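Local coordinates for protein isomaltodextranase (Arthrobacter globiformis, PDB 5AWO) that hydrolyses alpha-1,6-glucosidic linkages in dextran-type polysaccharides, releasing successive isomaltose units from the non-reducing chain ends, at residues 76-82 with 118-124; 196-200 with 314-318; 427-431 with 475-480; 530-535 with 572-577. The contacts are given in a common frame with arbitrary orientation. Residues are numbered along the deposited sequence.

Contacts 1 and 2 belong to the catalytic TIM barrel, contacts 3 and 4 to the C-terminal beta domains. Both barrel contacts are buried. Contact 1 joins neighbouring parallel strands by backbone hydrogen bonds, whereas contact 2 crosses the barrel interior through charged side chains. They meet directly, because strand 120-124 of contact 1 lies beside strand 197-200 of contact 2. Contact 3, also buried, joins two domains by apolar packing and one arginine. Contact 4 is partly exposed and pairs antiparallel strands within the carbohydrate-binding module. Contacts 3 and 4 share a sheet, their centres about 14 Å apart, while contacts 1 and 4 are about 46 Å apart between centres.

Contact 1 (76-82 with 118-124); sequences DIACTDG and KMKLGVY
Strands 77-79 and 120-124 run parallel, their short axes 4.5 Å apart at closest and inclined at 28°, with Ile77 opposite Lys120, Ala78 opposite Leu121 and Cys79 opposite Gly122. Four backbone hydrogen bonds fix the register: Lys120 N to Asp76 O (2.7 Å), Ala78 N to Lys120 O (3.0 Å), Gly122 N to Ala78 O (2.9 Å) and Thr80 N to Gly122 O (3.0 Å). Where the regular pairing stops, a side chain continues it: Thr80, with chi1 p, accepts from Tyr124 N at OG1 (3.1 Å). A water bridges Thr80 OG1, Asp81 O and Tyr124 O.

Packing differs on the two faces. Gly122 suits the face of Ile77 and Cys79, since a CB there would clash with Ile77 CG2. On the other face, the short methyl of Ala78 meets Met119 CE at 4.3 Å (CB to CE) and also touches Trp59 and Leu114. Tyr124, chi1 t, lays its ring against Gly82, whose CA makes a CH-pi contact 3.9 Å from the ring centroid; its OH bonds to Asp201, the probable nucleophile.

Lys118, at positive phi, ends helix 107-116 in a Schellman motif, and the chain then enters strand 120-124, the second strand of a TIM-barrel beta-alpha-beta crossover. Helices 56-68 and 107-116 cover Ala78 and Leu121, and strands 39-42 and 197-200 flank the pair.

Contact 2 (196-200 with 314-318); sequences PYLRI and DGDFM
This is a buried salt-bridge network spanning the interior of the TIM barrel, from strand 197-200 to the end of strand 312-314 and the loop that follows it. No backbone pairing is involved: the nearest CA atoms, those of Arg199 and Asp316, are 11.1 Å apart. Arginine suits the gap because its extended side chain, t at chi1 to chi3, carries a charge with several donors. Arg199 NH1 bonds to Asp314 OD2 at 2.7 Å, NH2 weakly to the same Asp314 OD2 at 3.2 Å, and NH2 weakly to Asp316 OD1 at 2.9 Å. Phe317 CE1 lies over one guanidinium face, and Arg199 NE comes 3.7 Å from Phe317 CZ.

Asp314, chi1 t, also shapes the loop: its OD1 accepts from Asp316 N (2.8 Å) in an Asx turn, and Asp316 follows at positive phi. Arg199 is about 6 Å, between side chains, from the probable nucleophile Asp201. Arg265 on strand 263-265 provides Asp316 with a second positive partner, while Tyr40 on strand 39-42 touches Arg199 and Phe317 and hydrogen-bonds Tyr197.

Contact 3 (427-431 with 475-480); sequences DLGLA and RYPAAF
Two beta domains meet here: a loop of the alpha-galactosidase-type C-terminal beta sandwich, 427-431, packs on the end of strand 473-477 and the ensuing 3-10 segment 478-480 of the CBM35-type carbohydrate-binding module. The two segments approach without strand pairing, the CA atoms of Gly429 and Pro477 being 6.4 Å apart.

Arg475 has the largest buried area. Its CB points toward the loop and its side chain runs t at chi1 and chi2, then m at chi3; its guanidinium, with several donors and a flat charged face, serves several partners: NE forms a salt bridge with Glu607, the side chain makes a cation-pi contact with Trp605, and NH1 reaches the loop backbone.

Phe480 and Leu428 form the apolar part. With chi1 m in both, Leu428 CD2 lies 3.8 Å from Phe480 CZ, while Asp427 O sits near the edge of the ring, 3.6 Å from CE2. Trp405 meets the Phe480 ring edge-to-face and also touches Leu428. Between these and the arginine, compact Pro477 places CG 3.9 Å from Leu430 CD2. Gly429 has positive phi, where a CB would jam against the preceding carbonyl, and its own O accepts from Arg475 NH1 at 3.1 Å.

Contact 4 (530-535 with 572-577); sequences IRYRYA and TWGVAD
Trp573 sets its indole against Ala535, whose CB stands over the six-membered ring in a CH-pi contact, 3.9 Å from the centroid. Arg533 NH1 lies over the opposite face, and Arg533 NH2 reaches to 3.4 Å from Trp573 CB. With chi1 m the indole sits between a methyl small enough to approach the ring face closely and the nearly extended arginine, t at chi1 to chi3. Beyond the segments, Trp573 NE1 bonds to Pro494 O, and Arg533 NH1 to Gly495 O.

The backbones are antiparallel, their short axes 4.5 Å apart at closest and at 149°. Tyr532-Ala576 and Tyr534-Gly574 are hydrogen-bonded pairs; all four bonds, Tyr532 N to Ala576 O, Ala576 N to Tyr532 O, Tyr534 N to Gly574 O and Gly574 N to Tyr534 O, measure 2.9 Å. Arg531-Asp577 and Arg533-Val575 are non-hydrogen-bonded pairs. This is strand pairing of the CBM35-type beta sandwich, strand 526-535 lying between 574-582 and 601-609.

Tyr532 and Tyr534 share a buried face with Ala576, whose CB is 4.2 Å from Tyr532 CD1 and 4.3 Å from Tyr534 CE1. Tyr534, chi1 p, covers Gly574, where a CB would be tight. On the other face, Arg531 CB meets Val575 CG1 at 3.7 Å, while its guanidinium forms salt bridges with Glu607 and Asp609. A water joins Arg533 NH2 (3.0 Å) to Trp573 O (3.2 Å).

Contact 1 (76-82 with 118-124)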
# COMPACT_ATOMS: atom_id res chain seq x y z
N ASP A 76 -5.72 16.04 4.48
CA ASP A 76 -5.31 17.36 3.97
C ASP A 76 -4.93 17.36 2.52
O ASP A 76 -4.43 18.35 2.04
CB ASP A 76 -4.21 17.97 4.82
CG ASP A 76 -3.02 17.11 4.95
OD1 ASP A 76 -2.86 16.19 4.14
OD2 ASP A 76 -2.21 17.34 5.89
N ILE A 77 -5.17 16.25 1.83
CA ILE A 77 -5.11 16.20 0.36
C ILE A 77 -6.52 16.16 -0.23
O ILE A 77 -7.32 15.33 0.19
CB ILE A 77 -4.34 14.95 -0.09
CG1 ILE A 77 -2.87 14.99 0.34
CG2 ILE A 77 -4.48 14.74 -1.60
CD1 ILE A 77 -2.16 13.66 0.22
N ALA A 78 -6.83 17.07 -1.16
CA ALA A 78 -8.05 17.03 -1.95
C ALA A 78 -7.67 16.53 -3.33
O ALA A 78 -6.85 17.15 -4.02
CB ALA A 78 -8.68 18.41 -2.05
N CYS A 79 -8.20 15.37 -3.70
CA CYS A 79 -7.76 14.66 -4.90
C CYS A 79 -8.83 14.61 -5.97
O CYS A 79 -9.99 14.27 -5.69
CB CYS A 79 -7.39 13.23 -4.51
SG CYS A 79 -6.55 12.23 -5.79
N THR A 80 -8.47 14.95 -7.19
CA THR A 80 -9.37 14.79 -8.31
C THR A 80 -9.49 13.31 -8.70
O THR A 80 -8.89 12.42 -8.11
CB THR A 80 -8.91 15.66 -9.50
OG1 THR A 80 -7.64 15.19 -9.97
CG2 THR A 80 -8.78 17.12 -9.10
N ASP A 81 -10.34 13.07 -9.69
CA ASP A 81 -10.57 11.72 -10.19
C ASP A 81 -10.78 11.74 -11.70
O ASP A 81 -10.18 12.59 -12.39
CB ASP A 81 -11.72 11.05 -9.40
CG ASP A 81 -11.59 9.53 -9.41
OD1 ASP A 81 -10.63 9.01 -8.81
OD2 ASP A 81 -12.46 8.91 -10.07
N GLY A 82 -11.52 10.78 -12.25
CA GLY A 82 -11.71 10.65 -13.67
C GLY A 82 -12.72 11.61 -14.25
O GLY A 82 -12.86 12.73 -13.75
N LYS A 118 -3.96 24.93 4.56
CA LYS A 118 -3.11 23.87 5.11
C LYS A 118 -3.37 22.50 4.43
O LYS A 118 -3.28 21.45 5.06
CB LYS A 118 -3.28 23.73 6.64
CG LYS A 118 -3.20 25.02 7.45
CD LYS A 118 -3.57 24.76 8.91
CE LYS A 118 -4.00 26.02 9.64
NZ LYS A 118 -2.91 27.03 9.71
N MET A 119 -3.65 22.55 3.13
CA MET A 119 -3.99 21.36 2.36
C MET A 119 -3.14 21.30 1.09
O MET A 119 -2.47 22.29 0.71
CB MET A 119 -5.47 21.40 2.01
CG MET A 119 -6.38 21.25 3.21
SD MET A 119 -8.12 21.28 2.83
CE MET A 119 -8.31 19.70 2.00
N LYS A 120 -3.20 20.15 0.42
CA LYS A 120 -2.42 19.86 -0.78
C LYS A 120 -3.33 19.29 -1.86
O LYS A 120 -4.41 18.74 -1.58
CB LYS A 120 -1.31 18.87 -0.46
CG LYS A 120 -0.28 19.41 0.53
CD LYS A 120 0.68 18.34 1.04
CE LYS A 120 1.11 18.62 2.48
NZ LYS A 120 2.05 17.64 3.12
N LEU A 121 -2.90 19.43 -3.10
CA LEU A 121 -3.58 18.90 -4.26
C LEU A 121 -3.15 17.49 -4.60
O LEU A 121 -1.97 17.21 -4.77
CB LEU A 121 -3.25 19.78 -5.47
CG LEU A 121 -3.86 19.38 -6.82
CD1 LEU A 121 -5.37 19.50 -6.82
CD2 LEU A 121 -3.24 20.23 -7.93
N GLY A 122 -4.13 16.59 -4.75
CA GLY A 122 -3.90 15.27 -5.31
C GLY A 122 -4.48 15.21 -6.70
O GLY A 122 -5.55 15.75 -6.96
N VAL A 123 -3.72 14.60 -7.63
CA VAL A 123 -4.14 14.55 -9.01
C VAL A 123 -4.34 13.12 -9.52
O VAL A 123 -3.46 12.28 -9.37
CB VAL A 123 -3.16 15.28 -9.94
CG1 VAL A 123 -3.52 15.06 -11.41
CG2 VAL A 123 -3.18 16.77 -9.64
N TYR A 124 -5.49 12.91 -10.14
CA TYR A 124 -5.76 11.71 -10.94
C TYR A 124 -5.37 11.99 -12.39
O TYR A 124 -5.96 12.84 -13.04
CB TYR A 124 -7.23 11.37 -10.83
CG TYR A 124 -7.77 10.25 -11.69
CD1 TYR A 124 -8.02 10.42 -13.05
CD2 TYR A 124 -8.11 9.02 -11.13
CE1 TYR A 124 -8.54 9.40 -13.83
CE2 TYR A 124 -8.67 8.02 -11.92
CZ TYR A 124 -8.88 8.22 -13.25
OH TYR A 124 -9.42 7.22 -14.05
O HOH W 1 -0.98 20.13 4.31
O HOH W 2 -8.10 14.53 -12.52

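Contact 2 (196-200 with 314-318)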
# COMPACT_ATOMS: atom_id res chain seq x y z
N PRO A 196 1.53 15.82 -3.88
CA PRO A 196 2.20 14.73 -3.22
C PRO A 196 1.67 13.33 -3.59
O PRO A 196 2.21 12.36 -3.12
CB PRO A 196 1.91 15.00 -1.75
CG PRO A 196 0.53 15.55 -1.77
CD PRO A 196 0.48 16.40 -3.02
N TYR A 197 0.67 13.27 -4.46
CA TYR A 197 -0.07 12.04 -4.70
C TYR A 197 -0.59 12.06 -6.14
O TYR A 197 -1.42 12.90 -6.50
CB TYR A 197 -1.24 11.99 -3.73
CG TYR A 197 -2.03 10.69 -3.71
CD1 TYR A 197 -1.49 9.54 -3.18
CD2 TYR A 197 -3.32 10.66 -4.20
CE1 TYR A 197 -2.23 8.37 -3.12
CE2 TYR A 197 -4.07 9.49 -4.14
CZ TYR A 197 -3.51 8.36 -3.59
OH TYR A 197 -4.25 7.19 -3.51
N LEU A 198 -0.09 11.12 -6.94
CA LEU A 198 -0.53 10.97 -8.34
C LEU A 198 -1.21 9.61 -8.51
O LEU A 198 -0.61 8.57 -8.24
CB LEU A 198 0.66 11.12 -9.28
CG LEU A 198 0.33 11.01 -10.76
CD1 LEU A 198 -0.56 12.15 -11.19
CD2 LEU A 198 1.60 10.94 -11.62
N ARG A 199 -2.47 9.66 -8.94
CA ARG A 199 -3.33 8.47 -9.03
C ARG A 199 -3.52 8.09 -10.48
O ARG A 199 -4.16 8.81 -11.23
CB ARG A 199 -4.67 8.74 -8.32
CG ARG A 199 -5.54 7.50 -8.15
CD ARG A 199 -6.60 7.72 -7.08
NE ARG A 199 -7.46 6.56 -6.82
CZ ARG A 199 -7.17 5.60 -5.99
NH1 ARG A 199 -5.99 5.53 -5.37
NH2 ARG A 199 -8.07 4.64 -5.80
N ILE A 200 -2.94 6.93 -10.84
CA ILE A 200 -2.75 6.55 -12.24
C ILE A 200 -3.64 5.33 -12.52
O ILE A 200 -3.33 4.22 -12.08
CB ILE A 200 -1.30 6.18 -12.49
CG1 ILE A 200 -0.38 7.35 -12.10
CG2 ILE A 200 -1.12 5.75 -13.94
CD1 ILE A 200 1.10 7.04 -12.29
N ASP A 314 -4.39 -0.60 -1.45
CA ASP A 314 -5.37 0.45 -1.60
C ASP A 314 -6.76 -0.14 -1.74
O ASP A 314 -7.06 -0.76 -2.74
CB ASP A 314 -4.97 1.29 -2.83
CG ASP A 314 -5.95 2.40 -3.20
OD1 ASP A 314 -6.91 2.67 -2.47
OD2 ASP A 314 -5.72 3.02 -4.28
N GLY A 315 -7.59 0.07 -0.71
CA GLY A 315 -8.97 -0.39 -0.73
C GLY A 315 -9.97 0.59 -1.30
O GLY A 315 -11.17 0.42 -1.13
N ASP A 316 -9.48 1.61 -2.01
CA ASP A 316 -10.31 2.56 -2.76
C ASP A 316 -10.97 3.57 -1.85
O ASP A 316 -10.30 4.08 -0.93
CB ASP A 316 -11.26 1.88 -3.76
CG ASP A 316 -11.57 2.76 -4.95
OD1 ASP A 316 -10.63 3.39 -5.48
OD2 ASP A 316 -12.76 2.76 -5.40
N PHE A 317 -12.24 3.89 -2.07
CA PHE A 317 -12.87 5.03 -1.44
C PHE A 317 -13.90 4.62 -0.42
O PHE A 317 -14.62 3.63 -0.64
CB PHE A 317 -13.57 5.91 -2.48
CG PHE A 317 -12.66 6.37 -3.57
CD1 PHE A 317 -11.44 6.97 -3.26
CD2 PHE A 317 -13.01 6.24 -4.89
CE1 PHE A 317 -10.58 7.38 -4.28
CE2 PHE A 317 -12.16 6.68 -5.91
CZ PHE A 317 -10.94 7.23 -5.60
N MET A 318 -13.90 5.33 0.70
CA MET A 318 -14.91 5.16 1.75
C MET A 318 -16.10 6.07 1.45
O MET A 318 -15.95 7.29 1.34
CB MET A 318 -14.32 5.45 3.13
CG MET A 318 -13.28 4.43 3.52
SD MET A 318 -12.66 4.64 5.18
CE MET A 318 -11.58 6.04 4.94

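Contact 3 (427-431 with 475-480)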
# COMPACT_ATOMS: atom_id res chain seq x y z
N ASP A 427 -1.33 -16.93 18.31
CA ASP A 427 -1.48 -16.29 17.02
C ASP A 427 -0.37 -15.30 16.73
O ASP A 427 0.28 -15.39 15.67
CB ASP A 427 -2.86 -15.61 16.91
CG ASP A 427 -4.01 -16.58 17.01
OD1 ASP A 427 -3.96 -17.65 16.38
OD2 ASP A 427 -5.01 -16.28 17.71
N LEU A 428 -0.09 -14.37 17.65
CA LEU A 428 0.94 -13.34 17.40
C LEU A 428 2.38 -13.79 17.67
O LEU A 428 3.30 -13.27 17.08
CB LEU A 428 0.64 -12.05 18.17
CG LEU A 428 -0.74 -11.42 17.93
CD1 LEU A 428 -0.84 -10.09 18.64
CD2 LEU A 428 -1.08 -11.28 16.44
N GLY A 429 2.55 -14.75 18.58
CA GLY A 429 3.89 -15.31 18.87
C GLY A 429 4.64 -14.52 19.93
O GLY A 429 5.86 -14.41 19.88
N LEU A 430 3.90 -13.93 20.86
CA LEU A 430 4.49 -13.15 21.95
C LEU A 430 4.53 -13.98 23.23
O LEU A 430 3.74 -14.89 23.41
CB LEU A 430 3.68 -11.89 22.21
CG LEU A 430 3.36 -11.04 20.99
CD1 LEU A 430 2.54 -9.86 21.45
CD2 LEU A 430 4.63 -10.61 20.28
N ALA A 431 5.46 -13.63 24.12
CA ALA A 431 5.63 -14.32 25.39
C ALA A 431 5.06 -13.51 26.57
O ALA A 431 5.06 -13.99 27.71
CB ALA A 431 7.11 -14.61 25.62
N ARG A 475 9.87 -7.80 21.16
CA ARG A 475 9.83 -8.87 20.16
C ARG A 475 8.99 -8.48 18.92
O ARG A 475 7.84 -8.06 19.06
CB ARG A 475 9.27 -10.17 20.74
CG ARG A 475 9.20 -11.33 19.76
CD ARG A 475 8.64 -12.59 20.31
NE ARG A 475 9.51 -13.15 21.36
CZ ARG A 475 9.27 -14.29 22.01
NH1 ARG A 475 8.18 -15.02 21.77
NH2 ARG A 475 10.13 -14.69 22.95
N TYR A 476 9.57 -8.71 17.75
CA TYR A 476 8.94 -8.53 16.44
C TYR A 476 8.83 -9.87 15.72
O TYR A 476 9.81 -10.35 15.17
CB TYR A 476 9.75 -7.56 15.59
CG TYR A 476 9.93 -6.22 16.23
CD1 TYR A 476 10.91 -6.01 17.19
CD2 TYR A 476 9.07 -5.16 15.91
CE1 TYR A 476 11.07 -4.77 17.77
CE2 TYR A 476 9.23 -3.91 16.49
CZ TYR A 476 10.21 -3.72 17.44
OH TYR A 476 10.35 -2.46 18.00
N PRO A 477 7.63 -10.47 15.69
CA PRO A 477 7.41 -11.71 14.96
C PRO A 477 7.57 -11.55 13.44
O PRO A 477 7.03 -10.62 12.85
CB PRO A 477 5.96 -12.07 15.30
CG PRO A 477 5.74 -11.43 16.63
CD PRO A 477 6.43 -10.12 16.49
N ALA A 478 8.32 -12.44 12.81
CA ALA A 478 8.60 -12.31 11.38
C ALA A 478 7.35 -12.54 10.53
O ALA A 478 7.23 -11.95 9.45
CB ALA A 478 9.70 -13.28 10.96
N ALA A 479 6.43 -13.36 11.03
CA ALA A 479 5.22 -13.72 10.27
C ALA A 479 4.26 -12.54 10.12
O ALA A 479 3.36 -12.62 9.29
CB ALA A 479 4.50 -14.90 10.90
N PHE A 480 4.46 -11.49 10.91
CA PHE A 480 3.66 -10.26 10.77
C PHE A 480 4.42 -9.08 10.20
O PHE A 480 3.89 -7.99 10.13
CB PHE A 480 3.01 -9.91 12.12
CG PHE A 480 1.81 -10.76 12.41
CD1 PHE A 480 0.58 -10.41 11.87
CD2 PHE A 480 1.89 -11.91 13.18
CE1 PHE A 480 -0.54 -11.18 12.07
CE2 PHE A 480 0.76 -12.68 13.40
CZ PHE A 480 -0.44 -12.33 12.83

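Contact 4 (530-535 with 572-577)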
# COMPACT_ATOMS: atom_id res chain seq x y z
N ILE A 530 20.60 -7.03 19.76
CA ILE A 530 19.58 -7.74 18.96
C ILE A 530 19.69 -9.26 19.04
O ILE A 530 20.80 -9.80 19.15
CB ILE A 530 19.62 -7.28 17.49
CG1 ILE A 530 18.55 -8.00 16.65
CG2 ILE A 530 21.00 -7.51 16.85
CD1 ILE A 530 18.24 -7.29 15.36
N ARG A 531 18.55 -9.95 18.98
CA ARG A 531 18.49 -11.41 18.93
C ARG A 531 17.64 -11.89 17.76
O ARG A 531 16.68 -11.21 17.39
CB ARG A 531 17.95 -11.98 20.25
CG ARG A 531 18.91 -11.84 21.44
CD ARG A 531 18.32 -12.39 22.73
NE ARG A 531 17.16 -11.62 23.21
CZ ARG A 531 17.21 -10.40 23.75
NH1 ARG A 531 18.37 -9.76 23.94
NH2 ARG A 531 16.07 -9.81 24.13
N TYR A 532 17.98 -13.04 17.20
CA TYR A 532 17.29 -13.63 16.05
C TYR A 532 16.93 -15.09 16.36
O TYR A 532 17.82 -15.93 16.52
CB TYR A 532 18.20 -13.62 14.80
CG TYR A 532 18.92 -12.34 14.47
CD1 TYR A 532 20.14 -12.02 15.09
CD2 TYR A 532 18.46 -11.48 13.47
CE1 TYR A 532 20.82 -10.86 14.76
CE2 TYR A 532 19.13 -10.31 13.14
CZ TYR A 532 20.33 -9.99 13.78
OH TYR A 532 20.97 -8.83 13.42
N ARG A 533 15.64 -15.41 16.47
CA ARG A 533 15.24 -16.80 16.65
C ARG A 533 15.06 -17.42 15.28
O ARG A 533 14.28 -16.91 14.45
CB ARG A 533 13.98 -16.99 17.50
CG ARG A 533 13.73 -18.43 17.90
CD ARG A 533 12.64 -18.59 18.95
NE ARG A 533 12.65 -19.93 19.56
CZ ARG A 533 11.80 -20.93 19.30
NH1 ARG A 533 10.79 -20.79 18.44
NH2 ARG A 533 11.92 -22.08 19.94
N TYR A 534 15.76 -18.53 15.04
CA TYR A 534 15.93 -19.07 13.70
C TYR A 534 16.01 -20.60 13.72
O TYR A 534 16.25 -21.21 14.77
CB TYR A 534 17.23 -18.51 13.09
CG TYR A 534 18.46 -19.22 13.62
CD1 TYR A 534 19.03 -18.86 14.83
CD2 TYR A 534 19.01 -20.30 12.93
CE1 TYR A 534 20.14 -19.52 15.34
CE2 TYR A 534 20.12 -20.97 13.44
CZ TYR A 534 20.66 -20.58 14.64
OH TYR A 534 21.77 -21.26 15.14
N ALA A 535 15.79 -21.22 12.56
CA ALA A 535 16.12 -22.63 12.32
C ALA A 535 17.12 -22.69 11.14
O ALA A 535 17.08 -21.85 10.23
CB ALA A 535 14.88 -23.44 12.00
N THR A 572 14.42 -27.77 15.13
CA THR A 572 15.22 -27.18 16.19
C THR A 572 15.37 -25.68 15.95
O THR A 572 15.70 -25.26 14.85
CB THR A 572 16.63 -27.83 16.23
OG1 THR A 572 16.49 -29.25 16.16
CG2 THR A 572 17.36 -27.47 17.49
N TRP A 573 15.18 -24.89 17.01
CA TRP A 573 15.28 -23.44 16.95
C TRP A 573 16.38 -22.94 17.87
O TRP A 573 16.54 -23.42 19.01
CB TRP A 573 13.92 -22.79 17.31
CG TRP A 573 12.82 -23.25 16.37
CD1 TRP A 573 12.08 -24.37 16.47
CD2 TRP A 573 12.38 -22.59 15.17
NE1 TRP A 573 11.20 -24.47 15.40
CE2 TRP A 573 11.37 -23.38 14.60
CE3 TRP A 573 12.75 -21.41 14.53
CZ2 TRP A 573 10.73 -23.03 13.40
CZ3 TRP A 573 12.12 -21.07 13.35
CH2 TRP A 573 11.12 -21.88 12.80
N GLY A 574 17.16 -21.98 17.38
CA GLY A 574 18.15 -21.30 18.20
C GLY A 574 17.99 -19.80 18.19
O GLY A 574 17.15 -19.26 17.45
N VAL A 575 18.77 -19.12 19.01
CA VAL A 575 18.80 -17.68 19.08
C VAL A 575 20.22 -17.20 18.82
O VAL A 575 21.14 -17.49 19.61
CB VAL A 575 18.30 -17.16 20.45
CG1 VAL A 575 18.32 -15.65 20.47
CG2 VAL A 575 16.90 -17.72 20.74
N ALA A 576 20.42 -16.49 17.72
CA ALA A 576 21.68 -15.83 17.45
C ALA A 576 21.66 -14.47 18.11
O ALA A 576 20.61 -13.82 18.20
CB ALA A 576 21.92 -15.70 15.96
N ASP A 577 22.83 -14.04 18.59
CA ASP A 577 22.98 -12.77 19.26
C ASP A 577 23.76 -11.82 18.38
O ASP A 577 24.66 -12.23 17.63
CB ASP A 577 23.76 -12.94 20.57
CG ASP A 577 23.03 -13.79 21.57
OD1 ASP A 577 21.83 -14.09 21.38
OD2 ASP A 577 23.66 -14.15 22.58
O HOH W 3 14.28 -23.33 21.25